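Local structure of transmembrane oligosaccharyl transferase (Archaeoglobus fulgidus, 3WAJ) at residues W625-G628 / E634-Y637; E613-K618 / E672-T677. The protein belongs to the STT3/AglB family of oligosaccharyl transferases, membrane proteins with a helical transmembrane part, which here binds a zinc ion, and a globular C-terminal part. One frame throughout, in Å; residues are numbered along the deposited sequence.

Contact 1: W625-G628 / E634-Y637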
loop_
_atom_site.group_PDB
_atom_site.type_symbol
_atom_site.label_atom_id
_atom_site.label_comp_id
_atom_site.label_asym_id
_atom_site.label_seq_id
_atom_site.Cartn_x
_atom_site.Cartn_y
_atom_site.Cartn_z
ATOM N N TRP A 625 0.323 11.355 12.537
ATOM C CA TRP A 625 1.075 12.079 11.506
ATOM C C TRP A 625 1.039 13.599 11.712
ATOM O O TRP A 625 2.051 14.285 11.532
ATOM C CB TRP A 625 0.528 11.760 10.105
ATOM C CG TRP A 625 0.960 10.438 9.514
ATOM C CD1 TRP A 625 0.288 9.244 9.588
ATOM C CD2 TRP A 625 2.144 10.183 8.740
ATOM N NE1 TRP A 625 0.984 8.267 8.917
ATOM C CE2 TRP A 625 2.123 8.813 8.387
ATOM C CE3 TRP A 625 3.215 10.977 8.313
ATOM C CZ2 TRP A 625 3.142 8.216 7.618
ATOM C CZ3 TRP A 625 4.232 10.382 7.549
ATOM C CH2 TRP A 625 4.183 9.019 7.212
ATOM N N ALA A 626 -0.139 14.119 12.067
ATOM C CA ALA A 626 -0.324 15.563 12.207
ATOM C C ALA A 626 0.494 16.099 13.372
ATOM O O ALA A 626 1.087 17.168 13.279
ATOM C CB ALA A 626 -1.824 15.930 12.381
ATOM N N GLU A 627 0.504 15.346 14.469
ATOM C CA GLU A 627 1.092 15.811 15.721
ATOM C C GLU A 627 2.571 15.478 15.873
ATOM O O GLU A 627 3.299 16.222 16.520
ATOM C CB GLU A 627 0.321 15.255 16.926
ATOM C CG GLU A 627 -1.151 15.635 16.968
ATOM C CD GLU A 627 -1.373 17.115 17.190
ATOM O OE1 GLU A 627 -0.442 17.778 17.680
ATOM O OE2 GLU A 627 -2.485 17.611 16.886
ATOM N N GLY A 628 3.007 14.360 15.299
ATOM C CA GLY A 628 4.401 13.960 15.390
ATOM C C GLY A 628 4.677 12.738 16.257
ATOM O O GLY A 628 5.738 12.117 16.142
ATOM N N GLU A 634 -3.203 11.288 21.530
ATOM C CA GLU A 634 -4.107 10.762 22.545
ATOM C C GLU A 634 -5.084 11.795 23.119
ATOM O O GLU A 634 -6.043 11.440 23.803
ATOM C CB GLU A 634 -3.328 10.035 23.642
ATOM C CG GLU A 634 -2.844 8.643 23.210
ATOM C CD GLU A 634 -3.971 7.610 23.161
ATOM O OE1 GLU A 634 -5.058 7.882 23.717
ATOM O OE2 GLU A 634 -3.773 6.521 22.572
ATOM N N LYS A 635 -4.848 13.067 22.829
ATOM C CA LYS A 635 -5.745 14.124 23.271
ATOM C C LYS A 635 -7.043 14.127 22.457
ATOM O O LYS A 635 -7.999 14.842 22.787
ATOM C CB LYS A 635 -5.058 15.491 23.167
ATOM C CG LYS A 635 -4.964 16.027 21.730
ATOM C CD LYS A 635 -4.159 17.337 21.640
ATOM C CE LYS A 635 -4.078 17.821 20.190
ATOM N NZ LYS A 635 -3.774 19.281 20.056
ATOM N N TYR A 636 -7.083 13.344 21.384
ATOM C CA TYR A 636 -8.314 13.253 20.602
ATOM C C TYR A 636 -9.289 12.205 21.183
ATOM O O TYR A 636 -10.405 12.061 20.702
ATOM C CB TYR A 636 -8.008 13.019 19.111
ATOM C CG TYR A 636 -7.352 14.218 18.432
ATOM C CD1 TYR A 636 -5.987 14.244 18.184
ATOM C CD2 TYR A 636 -8.103 15.327 18.056
ATOM C CE1 TYR A 636 -5.384 15.342 17.566
ATOM C CE2 TYR A 636 -7.512 16.433 17.445
ATOM C CZ TYR A 636 -6.160 16.434 17.199
ATOM O OH TYR A 636 -5.587 17.533 16.587
ATOM N N TYR A 637 -8.874 11.512 22.244
ATOM C CA TYR A 637 -9.674 10.430 22.824
ATOM C C TYR A 637 -9.935 10.561 24.325
ATOM O O TYR A 637 -9.107 11.098 25.062
ATOM C CB TYR A 637 -9.065 9.065 22.468
ATOM C CG TYR A 637 -9.060 8.858 20.977
ATOM C CD1 TYR A 637 -10.204 8.406 20.324
ATOM C CD2 TYR A 637 -7.940 9.175 20.207
ATOM C CE1 TYR A 637 -10.226 8.239 18.949
ATOM C CE2 TYR A 637 -7.948 9.004 18.825
ATOM C CZ TYR A 637 -9.103 8.535 18.203
ATOM O OH TYR A 637 -9.158 8.356 16.841
#
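A small polar cluster between the C-terminal end of helix 619-627 and the 3-10 turn 634-636 brings Glu627 against Lys635 and Tyr636 in the globular part of this STT3/AglB protein. Glu627 is the last residue of its helix, and Gly628 breaks off with a positive phi of 110°. The Glu627 chain bends at chi2 (-67°), bringing OE2 toward the turn. Tyr636 comes from the opposite direction and offers the rim of its ring, with OE2 of Glu627 close to the ring plane and 3.1 Å from Tyr636 OH. This is a possible hydrogen bond, since Glu591 OE2 competes weakly for the same proton. The carboxylate is turned 46° from the ring. Lys635 crosses the glutamate at about a right angle, and its NZ makes a long salt bridge of 3.8 Å to Glu627 OE2. The stronger ionic partner of Glu627 is Lys577, so two lysines lie near the carboxylate, one of them at long range, which would probably favour its charged form. The ring of Tyr636 also meets that of Tyr619 edge-to-face. Within the turn, Lys635 CG lies 4.1 Å above one face of the Tyr636 ring, offset toward its rim.

Contact 2: E613-K618 / E672-T677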
loop_
_atom_site.group_PDB
_atom_site.type_symbol
_atom_site.label_atom_id
_atom_site.label_comp_id
_atom_site.label_asym_id
_atom_site.label_seq_id
_atom_site.Cartn_x
_atom_site.Cartn_y
_atom_site.Cartn_z
ATOM N N GLU A 613 -13.840 5.343 7.617
ATOM C CA GLU A 613 -12.618 4.854 8.243
ATOM C C GLU A 613 -11.783 6.026 8.755
ATOM O O GLU A 613 -11.271 5.995 9.877
ATOM C CB GLU A 613 -11.834 3.974 7.261
ATOM C CG GLU A 613 -12.523 2.641 6.976
ATOM C CD GLU A 613 -11.686 1.687 6.138
ATOM O OE1 GLU A 613 -12.023 0.481 6.091
ATOM O OE2 GLU A 613 -10.700 2.143 5.520
ATOM N N MET A 614 -11.647 7.039 7.908
ATOM C CA MET A 614 -11.099 8.332 8.300
ATOM C C MET A 614 -11.791 8.904 9.535
ATOM O O MET A 614 -11.145 9.456 10.426
ATOM C CB MET A 614 -11.219 9.303 7.124
ATOM C CG MET A 614 -10.247 8.967 5.984
ATOM S SD MET A 614 -10.554 9.869 4.456
ATOM C CE MET A 614 -10.442 11.569 5.083
ATOM N N GLU A 615 -13.110 8.757 9.590
ATOM C CA GLU A 615 -13.871 9.271 10.718
ATOM C C GLU A 615 -13.570 8.462 11.978
ATOM O O GLU A 615 -13.449 9.014 13.068
ATOM C CB GLU A 615 -15.379 9.221 10.415
ATOM C CG GLU A 615 -16.285 9.661 11.560
ATOM C CD GLU A 615 -17.768 9.446 11.248
ATOM O OE1 GLU A 615 -18.150 8.282 11.016
ATOM O OE2 GLU A 615 -18.552 10.427 11.230
ATOM N N THR A 616 -13.430 7.149 11.815
ATOM C CA THR A 616 -13.291 6.253 12.951
ATOM C C THR A 616 -11.900 5.641 13.104
ATOM O O THR A 616 -11.023 6.240 13.707
ATOM C CB THR A 616 -14.348 5.153 12.919
ATOM O OG1 THR A 616 -14.133 4.333 11.767
ATOM C CG2 THR A 616 -15.743 5.765 12.862
ATOM N N GLY A 617 -11.705 4.440 12.576
ATOM C CA GLY A 617 -10.506 3.657 12.857
ATOM C C GLY A 617 -9.188 4.296 12.455
ATOM O O GLY A 617 -8.187 4.176 13.164
ATOM N N LYS A 618 -9.180 4.981 11.318
ATOM C CA LYS A 618 -7.959 5.588 10.840
ATOM C C LYS A 618 -7.758 6.997 11.387
ATOM O O LYS A 618 -6.746 7.628 11.070
ATOM C CB LYS A 618 -7.927 5.621 9.299
ATOM C CG LYS A 618 -8.050 4.266 8.608
ATOM C CD LYS A 618 -7.862 4.436 7.097
ATOM C CE LYS A 618 -7.790 3.078 6.394
ATOM N NZ LYS A 618 -8.113 3.204 4.922
ATOM N N GLU A 672 -13.585 15.954 23.548
ATOM C CA GLU A 672 -14.243 17.137 23.005
ATOM C C GLU A 672 -13.473 17.684 21.798
ATOM O O GLU A 672 -14.071 18.185 20.837
ATOM C CB GLU A 672 -14.397 18.215 24.079
ATOM C CG GLU A 672 -15.454 19.265 23.739
ATOM C CD GLU A 672 -15.821 20.132 24.926
ATOM O OE1 GLU A 672 -14.897 20.652 25.582
ATOM O OE2 GLU A 672 -17.034 20.284 25.206
ATOM N N LEU A 673 -12.148 17.564 21.844
ATOM C CA LEU A 673 -11.287 18.064 20.772
ATOM C C LEU A 673 -11.647 17.495 19.399
ATOM O O LEU A 673 -11.786 18.235 18.426
ATOM C CB LEU A 673 -9.836 17.753 21.079
ATOM C CG LEU A 673 -8.938 18.976 20.991
ATOM C CD1 LEU A 673 -9.373 20.016 22.020
ATOM C CD2 LEU A 673 -7.515 18.546 21.229
ATOM N N TYR A 674 -11.796 16.178 19.334
ATOM C CA TYR A 674 -12.187 15.499 18.106
ATOM C C TYR A 674 -13.343 16.214 17.380
ATOM O O TYR A 674 -13.254 16.506 16.177
ATOM C CB TYR A 674 -12.526 14.034 18.430
ATOM C CG TYR A 674 -13.127 13.246 17.283
ATOM C CD1 TYR A 674 -14.510 13.225 17.074
ATOM C CD2 TYR A 674 -12.316 12.524 16.408
ATOM C CE1 TYR A 674 -15.070 12.510 16.030
ATOM C CE2 TYR A 674 -12.868 11.804 15.351
ATOM C CZ TYR A 674 -14.247 11.797 15.178
ATOM O OH TYR A 674 -14.810 11.090 14.142
ATOM N N TYR A 675 -14.402 16.544 18.123
ATOM C CA TYR A 675 -15.584 17.145 17.516
ATOM C C TYR A 675 -15.361 18.515 16.877
ATOM O O TYR A 675 -16.225 19.025 16.159
ATOM C CB TYR A 675 -16.750 17.136 18.503
ATOM C CG TYR A 675 -17.112 15.719 18.877
ATOM C CD1 TYR A 675 -17.981 14.977 18.088
ATOM C CD2 TYR A 675 -16.539 15.101 19.989
ATOM C CE1 TYR A 675 -18.299 13.677 18.419
ATOM C CE2 TYR A 675 -16.849 13.802 20.321
ATOM C CZ TYR A 675 -17.730 13.095 19.535
ATOM O OH TYR A 675 -18.051 11.789 19.867
ATOM N N SER A 676 -14.183 19.083 17.110
ATOM C CA SER A 676 -13.797 20.340 16.471
ATOM C C SER A 676 -12.945 20.152 15.215
ATOM O O SER A 676 -12.701 21.096 14.477
ATOM C CB SER A 676 -13.039 21.220 17.454
ATOM O OG SER A 676 -13.941 21.735 18.391
ATOM N N THR A 677 -12.481 18.938 14.978
ATOM C CA THR A 677 -11.632 18.704 13.819
ATOM C C THR A 677 -12.459 18.765 12.549
ATOM O O THR A 677 -13.683 18.535 12.587
ATOM C CB THR A 677 -10.920 17.354 13.911
ATOM O OG1 THR A 677 -11.890 16.304 13.780
ATOM C CG2 THR A 677 -10.186 17.252 15.245
#
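The chain leaves helix 612-615 at Thr616 and faces residues 672-676, whose backbone angles are helical, the two backbones coming nearest at Glu615 and Tyr674, whose CA atoms are 9.8 Å apart. That gap is spanned by one buried side chain. With chi1 at 172° the Tyr674 ring swings away from its backbone N and reaches the helix end, where its OH donates a 2.7 Å hydrogen bond to Glu615 O. The hydroxyl arrives at a C=O...O angle of 130°, tilted 28° from the carbonyl plane. Glu615 CG also touches Tyr674 OH, at 3.3 Å, while the extended glutamate chain crosses the tyrosine at about a right angle and packs on His683 and Leu684 of helix 678-684. The Tyr674 carbonyl is gripped twice: Thr677 N and Thr677 OG1 both donate to Tyr674 O, the hydroxyl at 2.8 Å and in the carbonyl plane. The same OG1 caps Ala680 N, making Thr677 the N-cap of helix 678-684. On the far side of 613-618, Lys618 NZ meets Glu613 OE2 at 2.9 Å and pairs with Asp552 of the WWDYG signature sequence. Asp611, Met614 and Lys618 have the spacing of a DxxMxxxK pattern, consistent with a variant of the DK/MI motif of the STT3/AglB family.

Contact 1 is nested inside the chain loop closed by contact 2. In contact 2 both touching residues are buried and the link rests on a neutral tyrosine-to-carbonyl bond, whereas contact 1 is partly buried and mixes a long ion pair with an unsettled hydroxyl-carboxylate bond, with Lys635 exposed. Each joins the end of a helix to a short segment with helical backbone angles, and the helices 612-615 and 619-627 are consecutive. The two second segments also pack on each other: Tyr636 CE2 lies 3.6 Å from Thr677 CG2, and Lys635 leans on Leu673. Tyr619 meets the rings of both Tyr636 and Tyr674 edge-to-face. Both first segments border the WWDYG sequence, Trp625 through Trp550 and Trp551, Lys618 through Asp552.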